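Local coordinates for protein endoglucanase (Komagataeibacter sucrofermentans, PDB 6VC5) that probably hydrolyses internal beta-1,4-glucosidic linkages in cellulose and related beta-glucans, as a family 8 glycoside hydrolase, at residues Lys147-Leu152 / Ser201-Thr206; Pro133-Leu138 / Asp171-Lys176; Leu95-Leu100 / Met117-Asp122. One frame throughout, in Å; residues are numbered along the deposited sequence.

Contact 1. Residues Lys147-Leu152 / Ser201-Thr206; sequences KDTVTL and SINLHT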
loop_
_atom_site.group_PDB
_atom_site.type_symbol
_atom_site.label_atom_id
_atom_site.label_comp_id
_atom_site.label_asym_id
_atom_site.label_seq_id
_atom_site.Cartn_x
_atom_site.Cartn_y
_atom_site.Cartn_z
ATOM N N LYS A 147 13.783 -20.607 7.123
ATOM C CA LYS A 147 15.237 -20.686 7.072
ATOM C C LYS A 147 15.764 -20.719 5.644
ATOM O O LYS A 147 16.954 -20.459 5.435
ATOM C CB LYS A 147 15.742 -21.911 7.843
ATOM C CG LYS A 147 15.304 -23.243 7.257
ATOM C CD LYS A 147 15.915 -24.406 8.040
ATOM C CE LYS A 147 15.805 -25.719 7.278
ATOM N NZ LYS A 147 16.602 -25.709 6.013
ATOM N N ASP A 148 14.907 -21.014 4.663
ATOM C CA ASP A 148 15.329 -21.182 3.276
ATOM C C ASP A 148 14.924 -20.046 2.348
ATOM O O ASP A 148 15.613 -19.810 1.353
ATOM C CB ASP A 148 14.760 -22.484 2.697
ATOM C CG ASP A 148 15.228 -23.719 3.457
ATOM O OD1 ASP A 148 14.429 -24.669 3.609
ATOM O OD2 ASP A 148 16.392 -23.740 3.912
ATOM N N THR A 149 13.796 -19.384 2.596
ATOM C CA THR A 149 13.313 -18.360 1.669
ATOM C C THR A 149 12.654 -17.228 2.438
ATOM O O THR A 149 12.163 -17.395 3.564
ATOM C CB THR A 149 12.279 -18.879 0.647
ATOM O OG1 THR A 149 11.025 -19.117 1.301
ATOM C CG2 THR A 149 12.723 -20.157 -0.035
ATOM N N VAL A 150 12.627 -16.068 1.806
ATOM C CA VAL A 150 11.822 -14.951 2.272
ATOM C C VAL A 150 10.819 -14.611 1.180
ATOM O O VAL A 150 11.155 -14.641 -0.009
ATOM C CB VAL A 150 12.668 -13.726 2.684
ATOM C CG1 VAL A 150 13.384 -13.113 1.483
ATOM C CG2 VAL A 150 11.797 -12.700 3.382
ATOM N N THR A 151 9.573 -14.340 1.580
ATOM C CA THR A 151 8.543 -13.852 0.672
ATOM C C THR A 151 8.361 -12.359 0.890
ATOM O O THR A 151 8.174 -11.910 2.025
ATOM C CB THR A 151 7.217 -14.560 0.941
ATOM O OG1 THR A 151 7.381 -15.972 0.742
ATOM C CG2 THR A 151 6.104 -14.008 0.012
ATOM N N LEU A 152 8.420 -11.585 -0.189
ATOM C CA LEU A 152 8.198 -10.155 -0.103
ATOM C C LEU A 152 6.980 -9.778 -0.928
ATOM O O LEU A 152 6.691 -10.393 -1.962
ATOM C CB LEU A 152 9.422 -9.371 -0.630
ATOM C CG LEU A 152 10.778 -9.690 -0.011
ATOM C CD1 LEU A 152 11.867 -8.830 -0.667
ATOM C CD2 LEU A 152 10.741 -9.461 1.494
ATOM N N SER A 201 9.731 -14.240 -4.146
ATOM C CA SER A 201 10.543 -15.060 -3.251
ATOM C C SER A 201 12.028 -14.812 -3.514
ATOM O O SER A 201 12.461 -14.741 -4.671
ATOM C CB SER A 201 10.220 -16.541 -3.462
ATOM O OG SER A 201 10.876 -17.339 -2.490
ATOM N N ILE A 202 12.818 -14.687 -2.443
ATOM C CA ILE A 202 14.279 -14.664 -2.542
ATOM C C ILE A 202 14.809 -15.851 -1.744
ATOM O O ILE A 202 14.457 -16.021 -0.570
ATOM C CB ILE A 202 14.890 -13.350 -2.025
ATOM C CG1 ILE A 202 14.337 -12.150 -2.796
ATOM C CG2 ILE A 202 16.420 -13.386 -2.167
ATOM C CD1 ILE A 202 14.870 -10.792 -2.294
ATOM N N ASN A 203 15.622 -16.689 -2.390
ATOM C CA ASN A 203 16.223 -17.824 -1.705
ATOM C C ASN A 203 17.350 -17.336 -0.800
ATOM O O ASN A 203 18.241 -16.599 -1.231
ATOM C CB ASN A 203 16.739 -18.832 -2.727
ATOM C CG ASN A 203 17.204 -20.109 -2.078
ATOM O OD1 ASN A 203 18.243 -20.133 -1.435
ATOM N ND2 ASN A 203 16.392 -21.156 -2.173
ATOM N N LEU A 204 17.285 -17.713 0.475
ATOM C CA LEU A 204 18.242 -17.199 1.447
ATOM C C LEU A 204 19.616 -17.841 1.319
ATOM O O LEU A 204 20.595 -17.285 1.836
ATOM C CB LEU A 204 17.716 -17.415 2.863
ATOM C CG LEU A 204 16.379 -16.738 3.189
ATOM C CD1 LEU A 204 16.107 -16.880 4.673
ATOM C CD2 LEU A 204 16.374 -15.274 2.768
ATOM N N HIS A 205 19.706 -18.990 0.655
ATOM C CA HIS A 205 20.983 -19.677 0.486
ATOM C C HIS A 205 21.689 -19.346 -0.822
ATOM O O HIS A 205 22.882 -19.636 -0.943
ATOM C CB HIS A 205 20.776 -21.192 0.550
ATOM C CG HIS A 205 20.081 -21.649 1.795
ATOM N ND1 HIS A 205 20.540 -21.341 3.057
ATOM C CD2 HIS A 205 18.950 -22.371 1.970
ATOM C CE1 HIS A 205 19.724 -21.861 3.958
ATOM N NE2 HIS A 205 18.754 -22.493 3.325
ATOM N N THR A 206 20.997 -18.785 -1.812
ATOM C CA THR A 206 21.611 -18.480 -3.108
ATOM C C THR A 206 21.379 -17.052 -3.583
ATOM O O THR A 206 22.081 -16.611 -4.504
ATOM C CB THR A 206 21.058 -19.394 -4.207
ATOM O OG1 THR A 206 19.666 -19.108 -4.406
ATOM C CG2 THR A 206 21.233 -20.880 -3.850
HETATM O O HOH W 1 9.058 -17.609 -0.453
#
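Lys147 O lies 3.4 Å from His205 CE1, while its NZ forms a salt bridge with Asp148 OD2. That same OD2 takes a second bond, from His205 NE2 at 2.7 Å. The lysine meets it on the syn side and the imidazole N-H on the anti side, in the ring plane, with carboxylate and ring planes 59° apart. Asp148 O accepts from Leu204 N, which lies above the carbonyl plane. Thr149 pairs with Asn203 at a non-hydrogen-bonded position of the antiparallel ladder, its CB 3.8 Å from Ser201 OG. Val150 and Ile202 form the hydrogen-bonded pair, Val150 N to Ile202 O at 3.0 Å and Ile202 N to Val150 O at 2.9 Å. Val150 CG1, set between its own N and carbonyl carbon (chi1 66°), meets Ile202 CB and Leu204 CD2. Thr151 OG1 reaches Ser201 OG through one water, and Leu152 CD1 packs on Ile202 CD1. Val150, Ile202 and Leu204 touch Val131, while Thr149, Thr151, Ser201 and Asn203 line the opposite, hydrated face. Two donors on OD2 would fix the carboxylate's turn and hold the His205 ring, and the nearby Lys147 ammonium would probably offset much of Asp148's pull on the imidazole's charge.

Contact 2. Residues Pro133-Leu138 / Asp171-Lys176; sequences PYTVLL and DAKWTK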
loop_
_atom_site.group_PDB
_atom_site.type_symbol
_atom_site.label_atom_id
_atom_site.label_comp_id
_atom_site.label_asym_id
_atom_site.label_seq_id
_atom_site.Cartn_x
_atom_site.Cartn_y
_atom_site.Cartn_z
ATOM N N PRO A 133 22.734 -9.369 -0.193
ATOM C CA PRO A 133 23.301 -8.017 -0.085
ATOM C C PRO A 133 22.296 -6.936 0.284
ATOM O O PRO A 133 22.646 -5.754 0.209
ATOM C CB PRO A 133 23.822 -7.779 -1.510
ATOM C CG PRO A 133 22.791 -8.483 -2.373
ATOM C CD PRO A 133 22.340 -9.695 -1.577
ATOM N N TYR A 134 21.078 -7.299 0.681
ATOM C CA TYR A 134 19.992 -6.355 0.893
ATOM C C TYR A 134 19.561 -6.315 2.351
ATOM O O TYR A 134 19.784 -7.251 3.124
ATOM C CB TYR A 134 18.748 -6.772 0.096
ATOM C CG TYR A 134 18.980 -7.087 -1.351
ATOM C CD1 TYR A 134 19.390 -6.106 -2.239
ATOM C CD2 TYR A 134 18.775 -8.376 -1.837
ATOM C CE1 TYR A 134 19.595 -6.399 -3.576
ATOM C CE2 TYR A 134 18.982 -8.679 -3.168
ATOM C CZ TYR A 134 19.388 -7.688 -4.031
ATOM O OH TYR A 134 19.595 -7.984 -5.363
ATOM N N THR A 135 18.892 -5.217 2.703
ATOM C CA THR A 135 18.005 -5.166 3.854
ATOM C C THR A 135 16.598 -5.082 3.286
ATOM O O THR A 135 16.300 -4.157 2.522
ATOM C CB THR A 135 18.293 -3.933 4.706
ATOM O OG1 THR A 135 19.635 -4.008 5.206
ATOM C CG2 THR A 135 17.324 -3.873 5.871
ATOM N N VAL A 136 15.758 -6.060 3.617
ATOM C CA VAL A 136 14.431 -6.175 3.017
ATOM C C VAL A 136 13.366 -5.807 4.037
ATOM O O VAL A 136 13.576 -5.860 5.253
ATOM C CB VAL A 136 14.136 -7.567 2.409
ATOM C CG1 VAL A 136 15.225 -7.972 1.426
ATOM C CG2 VAL A 136 13.961 -8.598 3.510
ATOM N N LEU A 137 12.198 -5.432 3.512
ATOM C CA LEU A 137 11.009 -5.147 4.305
ATOM C C LEU A 137 10.074 -6.354 4.250
ATOM O O LEU A 137 9.539 -6.681 3.184
ATOM C CB LEU A 137 10.317 -3.919 3.718
ATOM C CG LEU A 137 9.171 -3.344 4.538
ATOM C CD1 LEU A 137 9.722 -2.667 5.787
ATOM C CD2 LEU A 137 8.380 -2.358 3.684
ATOM N N LEU A 138 9.867 -7.014 5.408
ATOM C CA LEU A 138 8.996 -8.185 5.481
ATOM C C LEU A 138 7.525 -7.764 5.444
ATOM O O LEU A 138 7.161 -6.716 5.986
ATOM C CB LEU A 138 9.251 -8.935 6.783
ATOM C CG LEU A 138 10.676 -9.411 7.013
ATOM C CD1 LEU A 138 10.837 -10.004 8.409
ATOM C CD2 LEU A 138 11.014 -10.432 5.932
ATOM N N ASP A 171 17.399 8.513 10.139
ATOM C CA ASP A 171 18.074 7.222 10.255
ATOM C C ASP A 171 18.439 6.711 8.867
ATOM O O ASP A 171 17.555 6.463 8.039
ATOM C CB ASP A 171 17.157 6.229 10.965
ATOM C CG ASP A 171 17.887 4.968 11.420
ATOM O OD1 ASP A 171 18.848 4.537 10.743
ATOM O OD2 ASP A 171 17.495 4.403 12.465
ATOM N N ALA A 172 19.744 6.528 8.625
ATOM C CA ALA A 172 20.230 6.099 7.319
ATOM C C ALA A 172 19.775 4.689 6.946
ATOM O O ALA A 172 19.826 4.331 5.760
ATOM C CB ALA A 172 21.758 6.193 7.267
ATOM N N LYS A 173 19.331 3.884 7.917
ATOM C CA LYS A 173 18.798 2.568 7.578
ATOM C C LYS A 173 17.549 2.680 6.710
ATOM O O LYS A 173 17.305 1.812 5.862
ATOM C CB LYS A 173 18.524 1.765 8.854
ATOM C CG LYS A 173 18.233 0.288 8.624
ATOM C CD LYS A 173 18.013 -0.435 9.947
ATOM C CE LYS A 173 17.552 -1.873 9.736
ATOM N NZ LYS A 173 17.253 -2.541 11.038
ATOM N N TRP A 174 16.762 3.750 6.877
ATOM C CA TRP A 174 15.611 3.937 5.999
ATOM C C TRP A 174 16.058 4.169 4.564
ATOM O O TRP A 174 15.431 3.672 3.620
ATOM C CB TRP A 174 14.728 5.084 6.498
ATOM C CG TRP A 174 13.875 4.718 7.675
ATOM C CD1 TRP A 174 13.950 5.248 8.928
ATOM C CD2 TRP A 174 12.828 3.740 7.715
ATOM N NE1 TRP A 174 13.009 4.670 9.744
ATOM C CE2 TRP A 174 12.306 3.740 9.027
ATOM C CE3 TRP A 174 12.281 2.867 6.774
ATOM C CZ2 TRP A 174 11.261 2.901 9.417
ATOM C CZ3 TRP A 174 11.246 2.030 7.168
ATOM C CH2 TRP A 174 10.750 2.057 8.476
ATOM N N THR A 175 17.158 4.903 4.381
ATOM C CA THR A 175 17.715 5.099 3.048
ATOM C C THR A 175 18.139 3.769 2.438
ATOM O O THR A 175 17.907 3.523 1.247
ATOM C CB THR A 175 18.906 6.055 3.141
ATOM O OG1 THR A 175 18.482 7.265 3.777
ATOM C CG2 THR A 175 19.444 6.379 1.754
ATOM N N LYS A 176 18.729 2.888 3.253
ATOM C CA LYS A 176 19.163 1.587 2.753
ATOM C C LYS A 176 17.971 0.712 2.382
ATOM O O LYS A 176 17.993 0.031 1.351
ATOM C CB LYS A 176 20.038 0.884 3.788
ATOM C CG LYS A 176 20.631 -0.433 3.298
ATOM C CD LYS A 176 21.552 -1.058 4.332
ATOM C CE LYS A 176 22.505 -2.062 3.690
ATOM N NZ LYS A 176 21.825 -3.347 3.340
#
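Lys176 reaches from its helix to Thr135 on a strand, and the motif is a beta-hairpin strand laid across the first turns of a helix. Strand 134-137, paired with strand 128-131, runs at 89° to the segment 172-176, their axes 9.3 Å apart. Asp171 is the N-cap of this helix, its OD1 accepting from Lys173 N at 2.9 Å.

From CB, the Lys176 chain leaves with CG anti to the backbone N (chi1 -175°), 4.2 Å from Thr135 OG1. CD comes closer to the same oxygen, at 3.6 Å, and CE runs past it at much the same range; the two side chains cross at about a right angle. The bend of the chain at chi4 (-75°) then puts NZ 3.0 Å from Thr135 OG1. NZ also forms a salt bridge with OD2 of Asp180, one turn further along the helix. OD2 of Asp180 in turn accepts from Thr135 N, so a single carboxylate oxygen ties both the lysine and the strand backbone to helix 172-187. Lys173 comes near the methyl of Thr135, its CE 4.4 Å from Thr135 CG2, and its NZ bonds to Thr128 OG1 on strand 128-131.

Contact 3. Residues Leu95-Leu100 / Met117-Asp122; sequences LIALAL and MNIYGD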
loop_
_atom_site.group_PDB
_atom_site.type_symbol
_atom_site.label_atom_id
_atom_site.label_comp_id
_atom_site.label_asym_id
_atom_site.label_seq_id
_atom_site.Cartn_x
_atom_site.Cartn_y
_atom_site.Cartn_z
ATOM N N LEU A 95 0.907 2.706 6.223
ATOM C CA LEU A 95 -0.138 3.663 5.854
ATOM C C LEU A 95 -0.635 4.438 7.066
ATOM O O LEU A 95 -0.821 5.663 6.997
ATOM C CB LEU A 95 -1.299 2.926 5.182
ATOM C CG LEU A 95 -1.024 2.446 3.757
ATOM C CD1 LEU A 95 -2.038 1.353 3.433
ATOM C CD2 LEU A 95 -1.107 3.589 2.754
ATOM N N ILE A 96 -0.862 3.735 8.183
ATOM C CA ILE A 96 -1.273 4.387 9.422
ATOM C C ILE A 96 -0.205 5.383 9.875
ATOM O O ILE A 96 -0.509 6.521 10.253
ATOM C CB ILE A 96 -1.583 3.320 10.489
ATOM C CG1 ILE A 96 -2.848 2.544 10.108
ATOM C CG2 ILE A 96 -1.727 3.961 11.854
ATOM C CD1 ILE A 96 -3.086 1.285 10.953
ATOM N N ALA A 97 1.069 4.973 9.839
ATOM C CA ALA A 97 2.145 5.868 10.255
ATOM C C ALA A 97 2.224 7.113 9.372
ATOM O O ALA A 97 2.380 8.231 9.879
ATOM C CB ALA A 97 3.478 5.121 10.248
ATOM N N LEU A 98 2.119 6.945 8.050
ATOM C CA LEU A 98 2.142 8.109 7.162
ATOM C C LEU A 98 0.984 9.052 7.458
ATOM O O LEU A 98 1.170 10.274 7.525
ATOM C CB LEU A 98 2.103 7.666 5.700
ATOM C CG LEU A 98 2.050 8.795 4.666
ATOM C CD1 LEU A 98 3.271 9.680 4.747
ATOM C CD2 LEU A 98 1.953 8.162 3.291
ATOM N N ALA A 99 -0.212 8.494 7.685
ATOM C CA ALA A 99 -1.375 9.329 7.987
ATOM C C ALA A 99 -1.186 10.110 9.285
ATOM O O ALA A 99 -1.564 11.288 9.376
ATOM C CB ALA A 99 -2.619 8.445 8.078
ATOM N N LEU A 100 -0.630 9.458 10.315
ATOM C CA LEU A 100 -0.345 10.152 11.573
ATOM C C LEU A 100 0.682 11.261 11.391
ATOM O O LEU A 100 0.557 12.332 12.000
ATOM C CB LEU A 100 0.137 9.151 12.628
ATOM C CG LEU A 100 -1.004 8.335 13.217
ATOM C CD1 LEU A 100 -0.486 7.059 13.832
ATOM C CD2 LEU A 100 -1.772 9.151 14.246
ATOM N N MET A 117 6.193 7.976 14.847
ATOM C CA MET A 117 7.574 7.568 15.099
ATOM C C MET A 117 7.645 6.239 15.846
ATOM O O MET A 117 8.538 5.423 15.574
ATOM C CB MET A 117 8.315 8.678 15.841
ATOM C CG MET A 117 8.514 9.899 14.965
ATOM S SD MET A 117 9.598 11.184 15.623
ATOM C CE MET A 117 8.681 11.643 17.057
ATOM N N ASN A 118 6.704 5.988 16.757
ATOM C CA ASN A 118 6.664 4.690 17.433
ATOM C C ASN A 118 6.414 3.553 16.446
ATOM O O ASN A 118 7.074 2.509 16.518
ATOM C CB ASN A 118 5.595 4.687 18.521
ATOM C CG ASN A 118 5.986 5.532 19.718
ATOM O OD1 ASN A 118 7.158 5.860 19.899
ATOM N ND2 ASN A 118 5.005 5.899 20.531
ATOM N N ILE A 119 5.472 3.739 15.512
ATOM C CA ILE A 119 5.217 2.713 14.499
ATOM C C ILE A 119 6.444 2.514 13.621
ATOM O O ILE A 119 6.860 1.378 13.349
ATOM C CB ILE A 119 3.983 3.077 13.655
ATOM C CG1 ILE A 119 2.739 3.182 14.540
ATOM C CG2 ILE A 119 3.768 2.045 12.545
ATOM C CD1 ILE A 119 1.594 3.960 13.893
ATOM N N TYR A 120 7.009 3.615 13.114
ATOM C CA TYR A 120 8.152 3.493 12.208
ATOM C C TYR A 120 9.309 2.790 12.897
ATOM O O TYR A 120 9.984 1.948 12.289
ATOM C CB TYR A 120 8.600 4.875 11.726
ATOM C CG TYR A 120 7.738 5.498 10.648
ATOM C CD1 TYR A 120 7.370 4.788 9.510
ATOM C CD2 TYR A 120 7.339 6.826 10.749
ATOM C CE1 TYR A 120 6.594 5.374 8.509
ATOM C CE2 TYR A 120 6.571 7.429 9.759
ATOM C CZ TYR A 120 6.203 6.706 8.644
ATOM O OH TYR A 120 5.444 7.299 7.663
ATOM N N GLY A 121 9.548 3.125 14.168
ATOM C CA GLY A 121 10.610 2.474 14.914
ATOM C C GLY A 121 10.439 0.967 14.973
ATOM O O GLY A 121 11.407 0.215 14.825
ATOM N N ASP A 122 9.208 0.505 15.185
ATOM C CA ASP A 122 8.973 -0.934 15.254
ATOM C C ASP A 122 8.965 -1.613 13.881
ATOM O O ASP A 122 9.355 -2.780 13.784
ATOM C CB ASP A 122 7.704 -1.219 16.057
ATOM C CG ASP A 122 7.981 -1.283 17.555
ATOM O OD1 ASP A 122 9.160 -1.508 17.929
ATOM O OD2 ASP A 122 7.040 -1.112 18.358
#
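This is a buried, apolar packing of two antiparallel helices, 90-106 and 110-126, consecutive in the chain, and its centre is Ala97 set against Ile119 and Tyr120. Ala97 CB sits over one face of the Tyr120 ring, 3.7 Å from the ring centroid and offset toward the rim; CZ is the closest ring atom, at 3.5 Å. With only a methyl there, the ring comes close to the backbone, CZ lying 4.1 Å from Ala97 C. The same methyl meets Ile119 CG2 at 3.8 Å. The two segments run at 147° with axes 9.0 Å apart, making a helical hairpin within the (alpha/alpha) barrel fold of family 8 enzymes. Ile119 CD1, extended (chi2 161°), meets Leu100 CD1 at 3.7 Å and Ile96 CG2 at 3.9 Å, the side chains crossing at about a right angle. The phenol oxygen of Tyr120 lies 3.4 Å from Leu98 N at an angle too poor for a hydrogen bond, and bonds instead to Ser161 OG on helix 159-169. A leucine in place of Tyr120 would probably leave Ser161 without this partner and take away the ring face on which the Ala97 methyl rests. Met40 and Trp56, from helices 33-46 and 49-62, touch Ile96 and Leu100.

How the contacts relate
Contact 3 comes first along the chain, joining helices 90-106 and 110-126. The chain then makes the hairpin strands 128-131 and 134-137, and contacts 1 and 2 alternate: strand 134-137, strand 149-152, helix 172-187, strand 200-203. Contact 2 lies in the middle, its centre about 17 Å from that of contact 1 and about 16 Å from that of contact 3. It touches both, through Leu152 CD2 on Leu137 O and through Trp174 CZ2 on Tyr120 O. Contacts 1 and 3 do not meet, their nearest atoms being about 14 Å apart. Packing thus continues from the buried helix pair, centred about 13 Å from the centre of the chain, to the small three-stranded sheet, about 22 Å out.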